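Local coordinates for penicillin-binding protein activator LpoA (Escherichia coli, PDB 6DR3) that regulates peptidoglycan synthesis as an outer-membrane lipoprotein that is essential for penicillin-binding protein 1A and stimulates its transpeptidase activity, represented here by its amino-terminal domain, at residues A[105-110]-A[134-139]; A[143-148]-A[209-214]; A[150-155]-A[174-179]. All blocks are in the same frame, centred on the assembly; numbering follows the deposited sequence. Where two conformers were deposited one is given.

Contact 1 (A[105-110]-A[134-139])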
ATOM      1  N   GLN A 105      -8.797  -4.494   2.261  1.00 40.06           N
ATOM      2  CA  GLN A 105      -8.188  -5.492   1.385  1.00 35.29           C
ATOM      3  C   GLN A 105      -7.545  -4.837   0.169  1.00 32.06           C
ATOM      4  O   GLN A 105      -6.453  -5.237  -0.252  1.00 31.86           O
ATOM      5  CB  GLN A 105      -9.236  -6.517   0.952  1.00 33.97           C
ATOM      6  CG  GLN A 105      -9.630  -7.499   2.041  1.00 29.27           C
ATOM      7  CD  GLN A 105     -10.636  -8.528   1.563  1.00 33.06           C
ATOM      8  OE1 GLN A 105     -11.510  -8.229   0.752  1.00 37.96           O
ATOM      9  NE2 GLN A 105     -10.513  -9.751   2.061  1.00 35.19           N
ATOM     10  N   GLN A 106      -8.203  -3.829  -0.408  1.00 32.09           N
ATOM     11  CA  GLN A 106      -7.610  -3.110  -1.531  1.00 31.49           C
ATOM     12  C   GLN A 106      -6.304  -2.440  -1.124  1.00 21.36           C
ATOM     13  O   GLN A 106      -5.322  -2.469  -1.876  1.00 25.28           O
ATOM     14  CB  GLN A 106      -8.594  -2.074  -2.072  1.00 37.19           C
ATOM     15  CG  GLN A 106      -9.814  -2.676  -2.745  1.00 48.67           C
ATOM     16  CD  GLN A 106     -10.797  -1.627  -3.221  1.00 55.40           C
ATOM     17  OE1 GLN A 106     -10.450  -0.456  -3.373  1.00 55.58           O
ATOM     18  NE2 GLN A 106     -12.035  -2.043  -3.458  1.00 62.79           N
ATOM     19  N   ALA A 107      -6.271  -1.831   0.063  1.00 23.07           N
ATOM     20  CA  ALA A 107      -5.035  -1.215   0.535  1.00 25.79           C
ATOM     21  C   ALA A 107      -3.923  -2.250   0.651  1.00 23.02           C
ATOM     22  O   ALA A 107      -2.767  -1.971   0.308  1.00 21.98           O
ATOM     23  CB  ALA A 107      -5.270  -0.527   1.880  1.00 26.84           C
ATOM     24  N   ARG A 108      -4.254  -3.453   1.130  1.00 22.87           N
ATOM     25  CA  ARG A 108      -3.258  -4.516   1.221  1.00 20.63           C
ATOM     26  C   ARG A 108      -2.918  -5.081  -0.151  1.00 20.44           C
ATOM     27  O   ARG A 108      -1.770  -5.474  -0.392  1.00 25.75           O
ATOM     28  CB  ARG A 108      -3.761  -5.627   2.141  1.00 21.44           C
ATOM     29  CG  ARG A 108      -3.795  -5.246   3.611  1.00 22.61           C
ATOM     30  CD  ARG A 108      -4.696  -6.184   4.393  1.00 22.03           C
ATOM     31  NE  ARG A 108      -4.297  -7.582   4.247  1.00 22.89           N
ATOM     32  CZ  ARG A 108      -5.093  -8.620   4.494  1.00 26.29           C
ATOM     33  NH1 ARG A 108      -6.343  -8.426   4.893  1.00 26.03           N
ATOM     34  NH2 ARG A 108      -4.640  -9.858   4.334  1.00 24.24           N
ATOM     35  N   TYR A 109      -3.898  -5.144  -1.054  1.00 23.73           N
ATOM     36  CA  TYR A 109      -3.616  -5.547  -2.428  1.00 22.02           C
ATOM     37  C   TYR A 109      -2.560  -4.643  -3.051  1.00 22.16           C
ATOM     38  O   TYR A 109      -1.578  -5.120  -3.631  1.00 20.82           O
ATOM     39  CB  TYR A 109      -4.906  -5.524  -3.253  1.00 21.98           C
ATOM     40  CG  TYR A 109      -4.678  -5.569  -4.747  1.00 25.41           C
ATOM     41  CD1 TYR A 109      -4.572  -6.779  -5.418  1.00 26.79           C
ATOM     42  CD2 TYR A 109      -4.569  -4.397  -5.487  1.00 28.92           C
ATOM     43  CE1 TYR A 109      -4.363  -6.823  -6.783  1.00 30.92           C
ATOM     44  CE2 TYR A 109      -4.359  -4.430  -6.851  1.00 31.25           C
ATOM     45  CZ  TYR A 109      -4.253  -5.646  -7.494  1.00 34.66           C
ATOM     46  OH  TYR A 109      -4.050  -5.683  -8.856  1.00 36.42           O
ATOM     47  N   TRP A 110      -2.744  -3.327  -2.937  1.00 29.47           N
ATOM     48  CA  TRP A 110      -1.773  -2.402  -3.511  1.00 27.94           C
ATOM     49  C   TRP A 110      -0.452  -2.431  -2.755  1.00 26.09           C
ATOM     50  O   TRP A 110       0.609  -2.258  -3.366  1.00 25.58           O
ATOM     51  CB  TRP A 110      -2.348  -0.987  -3.533  1.00 28.98           C
ATOM     52  CG  TRP A 110      -3.489  -0.845  -4.490  1.00 23.96           C
ATOM     53  CD1 TRP A 110      -4.800  -0.647  -4.180  1.00 21.47           C
ATOM     54  CD2 TRP A 110      -3.420  -0.911  -5.919  1.00 27.48           C
ATOM     55  NE1 TRP A 110      -5.553  -0.575  -5.327  1.00 25.90           N
ATOM     56  CE2 TRP A 110      -4.728  -0.734  -6.409  1.00 28.04           C
ATOM     57  CE3 TRP A 110      -2.378  -1.097  -6.832  1.00 29.34           C
ATOM     58  CZ2 TRP A 110      -5.023  -0.738  -7.771  1.00 30.56           C
ATOM     59  CZ3 TRP A 110      -2.672  -1.100  -8.184  1.00 27.34           C
ATOM     60  CH2 TRP A 110      -3.983  -0.922  -8.641  1.00 25.63           C
ATOM     61  N   PRO A 134      -5.645   6.934  -1.657  1.00 28.42           N
ATOM     62  CA  PRO A 134      -6.991   7.293  -1.179  1.00 27.10           C
ATOM     63  C   PRO A 134      -7.544   6.326  -0.145  1.00 29.92           C
ATOM     64  O   PRO A 134      -8.479   6.684   0.580  1.00 30.65           O
ATOM     65  CB  PRO A 134      -7.840   7.286  -2.460  1.00 25.27           C
ATOM     66  CG  PRO A 134      -6.863   7.352  -3.587  1.00 30.98           C
ATOM     67  CD  PRO A 134      -5.635   6.660  -3.103  1.00 29.99           C
ATOM     68  N   LEU A 135      -7.000   5.113  -0.056  1.00 28.61           N
ATOM     69  CA  LEU A 135      -7.493   4.109   0.877  1.00 32.55           C
ATOM     70  C   LEU A 135      -6.866   4.218   2.262  1.00 35.30           C
ATOM     71  O   LEU A 135      -7.341   3.555   3.190  1.00 36.31           O
ATOM     72  CB  LEU A 135      -7.226   2.706   0.318  1.00 33.80           C
ATOM     73  CG  LEU A 135      -7.537   2.494  -1.168  1.00 38.33           C
ATOM     74  CD1 LEU A 135      -7.142   1.091  -1.607  1.00 41.03           C
ATOM     75  CD2 LEU A 135      -9.007   2.752  -1.464  1.00 42.19           C
ATOM     76  N   LEU A 136      -5.831   5.035   2.428  1.00 34.26           N
ATOM     77  CA  LEU A 136      -5.059   5.082   3.662  1.00 32.55           C
ATOM     78  C   LEU A 136      -5.561   6.196   4.572  1.00 33.63           C
ATOM     79  O   LEU A 136      -5.973   7.261   4.101  1.00 33.55           O
ATOM     80  CB  LEU A 136      -3.573   5.301   3.360  1.00 27.82           C
ATOM     81  CG  LEU A 136      -2.902   4.266   2.458  1.00 26.05           C
ATOM     82  CD1 LEU A 136      -1.498   4.726   2.085  1.00 30.07           C
ATOM     83  CD2 LEU A 136      -2.863   2.909   3.140  1.00 27.19           C
ATOM     84  N   GLY A 137      -5.518   5.941   5.878  1.00 33.07           N
ATOM     85  CA  GLY A 137      -5.824   6.976   6.840  1.00 32.96           C
ATOM     86  C   GLY A 137      -4.781   8.076   6.845  1.00 36.59           C
ATOM     87  O   GLY A 137      -3.661   7.919   6.359  1.00 36.09           O
ATOM     88  N   ALA A 138      -5.168   9.217   7.424  1.00 40.75           N
ATOM     89  CA  ALA A 138      -4.321  10.407   7.382  1.00 44.86           C
ATOM     90  C   ALA A 138      -2.916  10.121   7.895  1.00 40.36           C
ATOM     91  O   ALA A 138      -1.929  10.587   7.314  1.00 41.29           O
ATOM     92  CB  ALA A 138      -4.965  11.532   8.195  1.00 46.63           C
ATOM     93  N   LYS A 139      -2.800   9.360   8.986  1.00 37.26           N
ATOM     94  CA  LYS A 139      -1.492   9.083   9.567  1.00 37.26           C
ATOM     95  C   LYS A 139      -0.677   8.087   8.750  1.00 31.54           C
ATOM     96  O   LYS A 139       0.527   7.957   8.993  1.00 31.56           O
ATOM     97  CB  LYS A 139      -1.658   8.573  11.002  1.00 43.04           C
ATOM     98  CG  LYS A 139      -2.170   9.637  11.964  1.00 48.85           C
ATOM     99  CD  LYS A 139      -2.090   9.191  13.416  1.00 50.99           C
ATOM    100  CE  LYS A 139      -2.491  10.317  14.355  1.00 45.08           C
ATOM    101  NZ  LYS A 139      -2.392   9.933  15.791  1.00 50.69           N
TER

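Contact 2 (A[143-148]-A[209-214])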
ATOM      1  N   GLN A 143       3.608   8.532   4.739  1.00 27.38           N
ATOM      2  CA  GLN A 143       4.506   7.447   4.362  1.00 24.18           C
ATOM      3  C   GLN A 143       4.361   7.102   2.883  1.00 24.87           C
ATOM      4  O   GLN A 143       5.356   6.961   2.160  1.00 21.85           O
ATOM      5  CB  GLN A 143       4.204   6.241   5.257  1.00 28.22           C
ATOM      6  CG  GLN A 143       4.754   4.922   4.785  1.00 37.50           C
ATOM      7  CD  GLN A 143       3.765   4.116   3.964  1.00 33.99           C
ATOM      8  OE1 GLN A 143       2.550   4.299   4.063  1.00 32.45           O
ATOM      9  NE2 GLN A 143       4.286   3.211   3.147  1.00 41.54           N
ATOM     10  N   ASN A 144       3.120   6.975   2.411  1.00 22.16           N
ATOM     11  CA  ASN A 144       2.876   6.702   0.999  1.00 22.00           C
ATOM     12  C   ASN A 144       3.335   7.864   0.123  1.00 22.58           C
ATOM     13  O   ASN A 144       3.978   7.657  -0.915  1.00 17.42           O
ATOM     14  CB  ASN A 144       1.387   6.415   0.788  1.00 23.65           C
ATOM     15  CG  ASN A 144       0.994   6.365  -0.676  1.00 26.21           C
ATOM     16  OD1 ASN A 144       0.972   7.388  -1.360  1.00 26.66           O
ATOM     17  ND2 ASN A 144       0.664   5.174  -1.160  1.00 25.11           N
ATOM     18  N   ILE A 145       3.013   9.093   0.526  1.00 20.19           N
ATOM     19  CA  ILE A 145       3.404  10.268  -0.251  1.00 18.68           C
ATOM     20  C   ILE A 145       4.922  10.354  -0.362  1.00 17.44           C
ATOM     21  O   ILE A 145       5.467  10.630  -1.439  1.00 16.60           O
ATOM     22  CB  ILE A 145       2.799  11.536   0.383  1.00 23.89           C
ATOM     23  CG1 ILE A 145       1.284  11.549   0.156  1.00 19.90           C
ATOM     24  CG2 ILE A 145       3.440  12.807  -0.182  1.00 27.41           C
ATOM     25  CD1 ILE A 145       0.544  12.569   0.982  1.00 19.23           C
ATOM     26  N   ASP A 146       5.629  10.116   0.746  1.00 19.78           N
ATOM     27  CA  ASP A 146       7.086  10.212   0.728  1.00 22.73           C
ATOM     28  C   ASP A 146       7.713   9.131  -0.139  1.00 22.87           C
ATOM     29  O   ASP A 146       8.748   9.374  -0.771  1.00 23.30           O
ATOM     30  CB  ASP A 146       7.631  10.132   2.152  1.00 25.94           C
ATOM     31  CG  ASP A 146       7.275  11.350   2.975  1.00 26.10           C
ATOM     32  OD1 ASP A 146       6.793  12.345   2.391  1.00 25.86           O
ATOM     33  OD2 ASP A 146       7.474  11.318   4.208  1.00 31.15           O
ATOM     34  N   ALA A 147       7.116   7.937  -0.175  1.00 24.88           N
ATOM     35  CA  ALA A 147       7.602   6.899  -1.078  1.00 23.38           C
ATOM     36  C   ALA A 147       7.362   7.288  -2.530  1.00 21.92           C
ATOM     37  O   ALA A 147       8.215   7.047  -3.392  1.00 20.31           O
ATOM     38  CB  ALA A 147       6.928   5.566  -0.760  1.00 23.10           C
ATOM     39  N   THR A 148       6.207   7.891  -2.821  1.00 23.88           N
ATOM     40  CA  THR A 148       5.954   8.390  -4.168  1.00 24.34           C
ATOM     41  C   THR A 148       7.017   9.400  -4.578  1.00 28.66           C
ATOM     42  O   THR A 148       7.496   9.381  -5.718  1.00 27.71           O
ATOM     43  CB  THR A 148       4.561   9.020  -4.249  1.00 21.38           C
ATOM     44  OG1 THR A 148       3.574   8.084  -3.795  1.00 21.35           O
ATOM     45  CG2 THR A 148       4.237   9.431  -5.682  1.00 23.88           C
ATOM     46  N   ALA A 209      -0.113  17.949  -2.709  1.00 31.26           N
ATOM     47  CA  ALA A 209      -0.382  19.377  -2.570  1.00 33.29           C
ATOM     48  C   ALA A 209      -0.926  19.696  -1.185  1.00 34.85           C
ATOM     49  O   ALA A 209      -0.579  20.726  -0.595  1.00 31.41           O
ATOM     50  CB  ALA A 209      -1.366  19.833  -3.648  1.00 34.72           C
ATOM     51  N   LYS A 210      -1.783  18.822  -0.655  1.00 28.39           N
ATOM     52  CA  LYS A 210      -2.321  18.991   0.688  1.00 30.78           C
ATOM     53  C   LYS A 210      -1.367  18.490   1.762  1.00 30.58           C
ATOM     54  O   LYS A 210      -1.493  18.893   2.921  1.00 31.88           O
ATOM     55  CB  LYS A 210      -3.651  18.243   0.813  1.00 33.05           C
ATOM     56  CG  LYS A 210      -4.614  18.479  -0.341  1.00 38.92           C
ATOM     57  CD  LYS A 210      -5.841  17.591  -0.216  1.00 48.54           C
ATOM     58  CE  LYS A 210      -6.139  16.867  -1.519  1.00 55.95           C
ATOM     59  NZ  LYS A 210      -7.187  15.826  -1.349  1.00 62.17           N
ATOM     60  N   MET A 211      -0.419  17.626   1.397  1.00 31.82           N
ATOM     61  CA  MET A 211       0.485  16.991   2.357  1.00 35.65           C
ATOM     62  C   MET A 211       1.828  16.813   1.642  1.00 29.80           C
ATOM     63  O   MET A 211       2.079  15.783   1.014  1.00 24.16           O
ATOM     64  CB  MET A 211      -0.090  15.667   2.841  1.00 41.75           C
ATOM     65  CG  MET A 211       0.565  15.098   4.082  1.00 49.57           C
ATOM     66  SD  MET A 211      -0.203  13.555   4.633  1.00 52.99           S
ATOM     67  CE  MET A 211      -1.873  14.090   5.004  1.00 49.48           C
ATOM     68  N   LEU A 212       2.675  17.831   1.742  1.00 29.67           N
ATOM     69  CA  LEU A 212       3.890  17.867   0.942  1.00 25.51           C
ATOM     70  C   LEU A 212       4.823  16.724   1.336  1.00 25.42           C
ATOM     71  O   LEU A 212       4.894  16.360   2.516  1.00 28.13           O
ATOM     72  CB  LEU A 212       4.610  19.204   1.120  1.00 27.91           C
ATOM     73  CG  LEU A 212       4.058  20.396   0.340  1.00 29.92           C
ATOM     74  CD1 LEU A 212       4.706  21.681   0.828  1.00 32.87           C
ATOM     75  CD2 LEU A 212       4.290  20.214  -1.154  1.00 25.34           C
ATOM     76  N   PRO A 213       5.550  16.139   0.388  1.00 24.27           N
ATOM     77  CA  PRO A 213       6.576  15.161   0.753  1.00 26.18           C
ATOM     78  C   PRO A 213       7.525  15.740   1.794  1.00 27.81           C
ATOM     79  O   PRO A 213       7.993  16.875   1.662  1.00 24.95           O
ATOM     80  CB  PRO A 213       7.287  14.874  -0.572  1.00 24.26           C
ATOM     81  CG  PRO A 213       6.275  15.183  -1.618  1.00 24.00           C
ATOM     82  CD  PRO A 213       5.460  16.319  -1.074  1.00 25.03           C
ATOM     83  N   THR A 214       7.789  14.953   2.834  0.78 25.24           N
ATOM     84  CA  THR A 214       8.697  15.385   3.891  0.78 29.31           C
ATOM     85  C   THR A 214      10.030  15.851   3.319  0.78 30.63           C
ATOM     86  O   THR A 214      10.636  16.802   3.825  0.78 32.42           O
ATOM     87  CB  THR A 214       8.908  14.240   4.884  0.78 34.20           C
ATOM     88  OG1 THR A 214       7.656  13.905   5.496  0.78 32.49           O
ATOM     89  CG2 THR A 214       9.916  14.622   5.967  0.78 40.03           C
TER

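Contact 3 (A[150-155]-A[174-179])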
ATOM      1  N   GLN A 150      10.181   9.739  -3.379  1.00 22.86           N
ATOM      2  CA  GLN A 150      11.486   9.116  -3.577  1.00 24.28           C
ATOM      3  C   GLN A 150      11.567   8.452  -4.944  1.00 26.84           C
ATOM      4  O   GLN A 150      12.592   8.548  -5.629  1.00 28.04           O
ATOM      5  CB  GLN A 150      11.784   8.098  -2.475  1.00 22.86           C
ATOM      6  CG  GLN A 150      13.084   7.325  -2.732  1.00 28.12           C
ATOM      7  CD  GLN A 150      13.544   6.494  -1.550  1.00 34.93           C
ATOM      8  OE1 GLN A 150      13.717   5.279  -1.662  1.00 38.79           O
ATOM      9  NE2 GLN A 150      13.769   7.147  -0.418  1.00 37.43           N
ATOM     10  N   ALA A 151      10.495   7.771  -5.360  1.00 25.99           N
ATOM     11  CA  ALA A 151      10.489   7.143  -6.676  1.00 24.75           C
ATOM     12  C   ALA A 151      10.632   8.183  -7.779  1.00 23.42           C
ATOM     13  O   ALA A 151      11.356   7.967  -8.759  1.00 25.29           O
ATOM     14  CB  ALA A 151       9.207   6.331  -6.865  1.00 24.10           C
ATOM     15  N   LEU A 152       9.954   9.321  -7.634  1.00 20.72           N
ATOM     16  CA  LEU A 152      10.048  10.379  -8.635  1.00 19.84           C
ATOM     17  C   LEU A 152      11.446  10.986  -8.669  1.00 24.07           C
ATOM     18  O   LEU A 152      12.044  11.133  -9.741  1.00 26.28           O
ATOM     19  CB  LEU A 152       8.999  11.452  -8.352  1.00 26.13           C
ATOM     20  CG  LEU A 152       7.554  10.986  -8.539  1.00 27.55           C
ATOM     21  CD1 LEU A 152       6.590  11.921  -7.825  1.00 25.79           C
ATOM     22  CD2 LEU A 152       7.217  10.896 -10.022  1.00 25.79           C
ATOM     23  N   SER A 153      11.989  11.340  -7.502  1.00 25.83           N
ATOM     24  CA  SER A 153      13.283  12.009  -7.447  1.00 26.08           C
ATOM     25  C   SER A 153      14.449  11.066  -7.710  1.00 26.44           C
ATOM     26  O   SER A 153      15.571  11.541  -7.916  1.00 26.54           O
ATOM     27  CB  SER A 153      13.467  12.686  -6.087  1.00 31.56           C
ATOM     28  OG  SER A 153      13.359  11.752  -5.028  1.00 31.66           O
ATOM     29  N   SER A 154      14.218   9.754  -7.699  1.00 24.32           N
ATOM     30  CA  SER A 154      15.254   8.792  -8.052  1.00 31.22           C
ATOM     31  C   SER A 154      15.416   8.630  -9.556  1.00 32.75           C
ATOM     32  O   SER A 154      16.392   8.011  -9.992  1.00 32.39           O
ATOM     33  CB  SER A 154      14.944   7.430  -7.427  1.00 32.58           C
ATOM     34  OG  SER A 154      15.171   7.449  -6.027  1.00 36.34           O
ATOM     35  N   MET A 155      14.494   9.161 -10.352  1.00 37.28           N
ATOM     36  CA  MET A 155      14.609   9.078 -11.798  1.00 41.95           C
ATOM     37  C   MET A 155      15.486  10.204 -12.332  1.00 43.44           C
ATOM     38  O   MET A 155      15.703  11.228 -11.677  1.00 41.23           O
ATOM     39  CB  MET A 155      13.234   9.159 -12.460  1.00 46.60           C
ATOM     40  CG  MET A 155      12.281   8.041 -12.094  1.00 47.56           C
ATOM     41  SD  MET A 155      10.756   8.177 -13.042  1.00 45.11           S
ATOM     42  CE  MET A 155       9.805   6.817 -12.370  1.00 48.71           C
ATOM     43  N   GLY A 174      -0.018  15.234 -12.192  1.00 22.20           N
ATOM     44  CA  GLY A 174       0.396  16.235 -11.222  1.00 20.90           C
ATOM     45  C   GLY A 174       1.709  15.883 -10.552  1.00 20.51           C
ATOM     46  O   GLY A 174       2.556  16.751 -10.332  1.00 19.80           O
ATOM     47  N   TRP A 175       1.897  14.603 -10.215  1.00 17.90           N
ATOM     48  CA  TRP A 175       3.157  14.175  -9.618  1.00 18.96           C
ATOM     49  C   TRP A 175       4.319  14.388 -10.576  1.00 18.58           C
ATOM     50  O   TRP A 175       5.388  14.858 -10.173  1.00 24.50           O
ATOM     51  CB  TRP A 175       3.076  12.706  -9.206  1.00 16.66           C
ATOM     52  CG  TRP A 175       2.433  12.473  -7.873  1.00 17.86           C
ATOM     53  CD1 TRP A 175       1.285  11.776  -7.626  1.00 15.14           C
ATOM     54  CD2 TRP A 175       2.903  12.934  -6.601  1.00 21.41           C
ATOM     55  NE1 TRP A 175       1.013  11.772  -6.280  1.00 21.27           N
ATOM     56  CE2 TRP A 175       1.991  12.477  -5.627  1.00 24.29           C
ATOM     57  CE3 TRP A 175       4.006  13.687  -6.189  1.00 26.74           C
ATOM     58  CZ2 TRP A 175       2.148  12.750  -4.270  1.00 23.62           C
ATOM     59  CZ3 TRP A 175       4.160  13.956  -4.842  1.00 27.62           C
ATOM     60  CH2 TRP A 175       3.237  13.489  -3.900  1.00 26.73           C
ATOM     61  N   LEU A 176       4.130  14.043 -11.852  1.00 22.26           N
ATOM     62  CA  LEU A 176       5.190  14.237 -12.833  1.00 24.81           C
ATOM     63  C   LEU A 176       5.473  15.714 -13.065  1.00 22.37           C
ATOM     64  O   LEU A 176       6.607  16.080 -13.393  1.00 22.04           O
ATOM     65  CB  LEU A 176       4.817  13.553 -14.149  1.00 28.03           C
ATOM     66  CG  LEU A 176       4.688  12.028 -14.080  1.00 29.55           C
ATOM     67  CD1 LEU A 176       4.168  11.481 -15.398  1.00 28.65           C
ATOM     68  CD2 LEU A 176       6.017  11.378 -13.720  1.00 31.44           C
ATOM     69  N   ASP A 177       4.469  16.577 -12.897  1.00 21.61           N
ATOM     70  CA  ASP A 177       4.715  18.010 -13.002  1.00 23.23           C
ATOM     71  C   ASP A 177       5.598  18.496 -11.859  1.00 21.95           C
ATOM     72  O   ASP A 177       6.521  19.289 -12.075  1.00 21.20           O
ATOM     73  CB  ASP A 177       3.392  18.772 -13.019  1.00 28.67           C
ATOM     74  CG  ASP A 177       3.569  20.227 -13.398  1.00 29.41           C
ATOM     75  OD1 ASP A 177       3.611  20.524 -14.609  1.00 35.35           O
ATOM     76  OD2 ASP A 177       3.685  21.071 -12.486  1.00 30.38           O
ATOM     77  N   LEU A 178       5.337  18.031 -10.635  1.00 19.00           N
ATOM     78  CA  LEU A 178       6.184  18.414  -9.511  1.00 22.38           C
ATOM     79  C   LEU A 178       7.596  17.875  -9.686  1.00 21.16           C
ATOM     80  O   LEU A 178       8.574  18.539  -9.323  1.00 23.57           O
ATOM     81  CB  LEU A 178       5.579  17.914  -8.199  1.00 19.95           C
ATOM     82  CG  LEU A 178       6.320  18.295  -6.913  1.00 24.21           C
ATOM     83  CD1 LEU A 178       6.404  19.807  -6.750  1.00 23.41           C
ATOM     84  CD2 LEU A 178       5.646  17.667  -5.703  1.00 22.74           C
ATOM     85  N   GLN A 179       7.718  16.663 -10.232  1.00 23.55           N
ATOM     86  CA  GLN A 179       9.031  16.123 -10.572  1.00 29.30           C
ATOM     87  C   GLN A 179       9.807  17.099 -11.450  1.00 26.39           C
ATOM     88  O   GLN A 179      10.987  17.372 -11.205  1.00 28.95           O
ATOM     89  CB  GLN A 179       8.864  14.775 -11.276  1.00 33.20           C
ATOM     90  CG  GLN A 179      10.159  14.022 -11.524  1.00 34.09           C
ATOM     91  CD  GLN A 179       9.944  12.771 -12.358  1.00 34.20           C
ATOM     92  OE1 GLN A 179       9.231  12.796 -13.361  1.00 34.10           O
ATOM     93  NE2 GLN A 179      10.550  11.667 -11.940  1.00 29.93           N
TER

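Contact 1 (A[105-110]-A[134-139])
L135 reaches across to the flank of helix 103-117 and meets A107, Q106 and W110, a small, largely apolar join led by one leucine. Its methyl CD1 does most of the work: L135 CD1 lies 3.5 Å from the backbone N of A107 and also 3.5 Å from Q106 CB, so the methyl touches the backbone as well as side chains. L135 CG stands anti to the carbonyl carbon (chi1 -44°), and chi2 of 176° then sets CD1 against the helix. Nearer the main chain, the closest CA atoms of the two segments belong to A107 and L135, 5.9 Å apart, and their CB atoms stand 4.1 Å from each other; the small methyl of A107 permits this close approach.

Q106 crosses L135 at about a right angle. Its OE1 comes 4.0 Å from L135 CD2, while its amide NE2 is hydrogen-bonded to the backbone oxygen of L101. One turn on, W110 presents the edge of its indole, with CD1 3.9 Å from L135 CD1, and the same ring packs on helix 123-132 through A128, A131 and Q132. L136 adds a looser contact to A107 through CD2. The join thus ties the linker between helices 123-132 and 138-153 back onto helix 103-117, as expected of the stacked helices of a TPR-like domain.

Contact 2 (A[143-148]-A[209-214])
D146 and T214 meet where helix 138-153 of this TPR-like helical domain receives the turn between the short helices 207-210 and 214-217. The polar part joins one carboxylate to one threonine at the start of a helix. T214 N donates to D146 OD1 over 2.8 Å, with an N-H...O angle of 160°, approaching from above the carboxylate plane. In the conformer given, one of two modelled for this residue, T214 OG1 donates to D146 OD2 on its syn side, 19° out of that plane. With both bonds in place the rotation of the carboxylate is probably restrained, and the N-H contributed by the first turn of helix 214-217 would probably help to stabilise the negative charge. D146 OD1 also accepts from Q142 NE2 within its own helix.

The apolar part centres on I145, one residue earlier. Both its methyls lie against the backbone oxygen of M211, I145 CG2 at 3.5 Å from M211 O. CD1 also packs 3.7 Å from M211 CB, and CG2, anti to the backbone N, lies 4.0 Å from P213 CG. I145 crosses both M211 and P213 at about a right angle. W175 of helix 170-185 packs on both I145 and P213.

Where the backbones come nearest, the CA atoms of D146 and P213 are 5.0 Å apart, and D146 OD1 comes within 3.3 Å of P213 CA.

Contact 3 (A[150-155]-A[174-179])
The C-terminal part of helix 138-153 and the residues that follow lie against helix 170-185, with L152 and Q179 nearest at 6.1 Å between CA atoms. L152 supplies the largest share of the buried surface and spreads its two methyls over neighbouring residues of the facing helix. L152 CD1 reaches W175, coming within 3.5 Å of ring atom CE3 and meeting the indole obliquely. The other methyl, L152 CD2, touches L176 CD2 at 3.9 Å. L152 crosses W175 and L176 at about right angles, while L126 of helix 123-132 packs against L152 and M155.

Such helix-against-helix packing, with a leucine directed at the adjoining helix, is consistent with the stacked helices of this TPR-like amino-terminal domain. Here a polar side chain is buried in the apolar seam as well. Q179 has its CG anti to the backbone N (chi1 -172°), and the extension of the chain beyond CG (chi2 -174°) brings its amide to the backbone of L152. Q179 NE2 donates to L152 O over 2.7 Å with an N-H...O angle of 160°, and the acceptor lies almost in the plane of the amide. That carbonyl takes a second bond, from M155 N, and the two donors approach from opposite faces of its plane, so this carbonyl is gripped by backbone and side chain together. M155, extended beyond CG, crosses Q179 at about a right angle and places its sulphur 3.7 Å from Q179 NE2, where SD accepts a second, weak hydrogen bond from the same amide nitrogen.

Helix 138-153 links the three contacts in this TPR-like domain, for all of them draw on it or on the residues just before it. Contact 1 holds the approach to its start, contact 2 its middle and contact 3 its C-terminal part; the centres of contacts 1 and 3 are about 21 Å apart, with nearest atoms about 9 Å apart. Contacts 1 and 2 touch where L136 CD1 packs 3.6 Å from N144 CB. Contacts 2 and 3, with centres about 11 Å apart, meet at the W175 indole: W175 CH2 lies 3.8 Å from I145 CG2, and W175 CZ3 lies 4.0 Å from P213 CG. Along the chain, contact 1 closes before the others open, and contact 3 falls within the span bridged by contact 2.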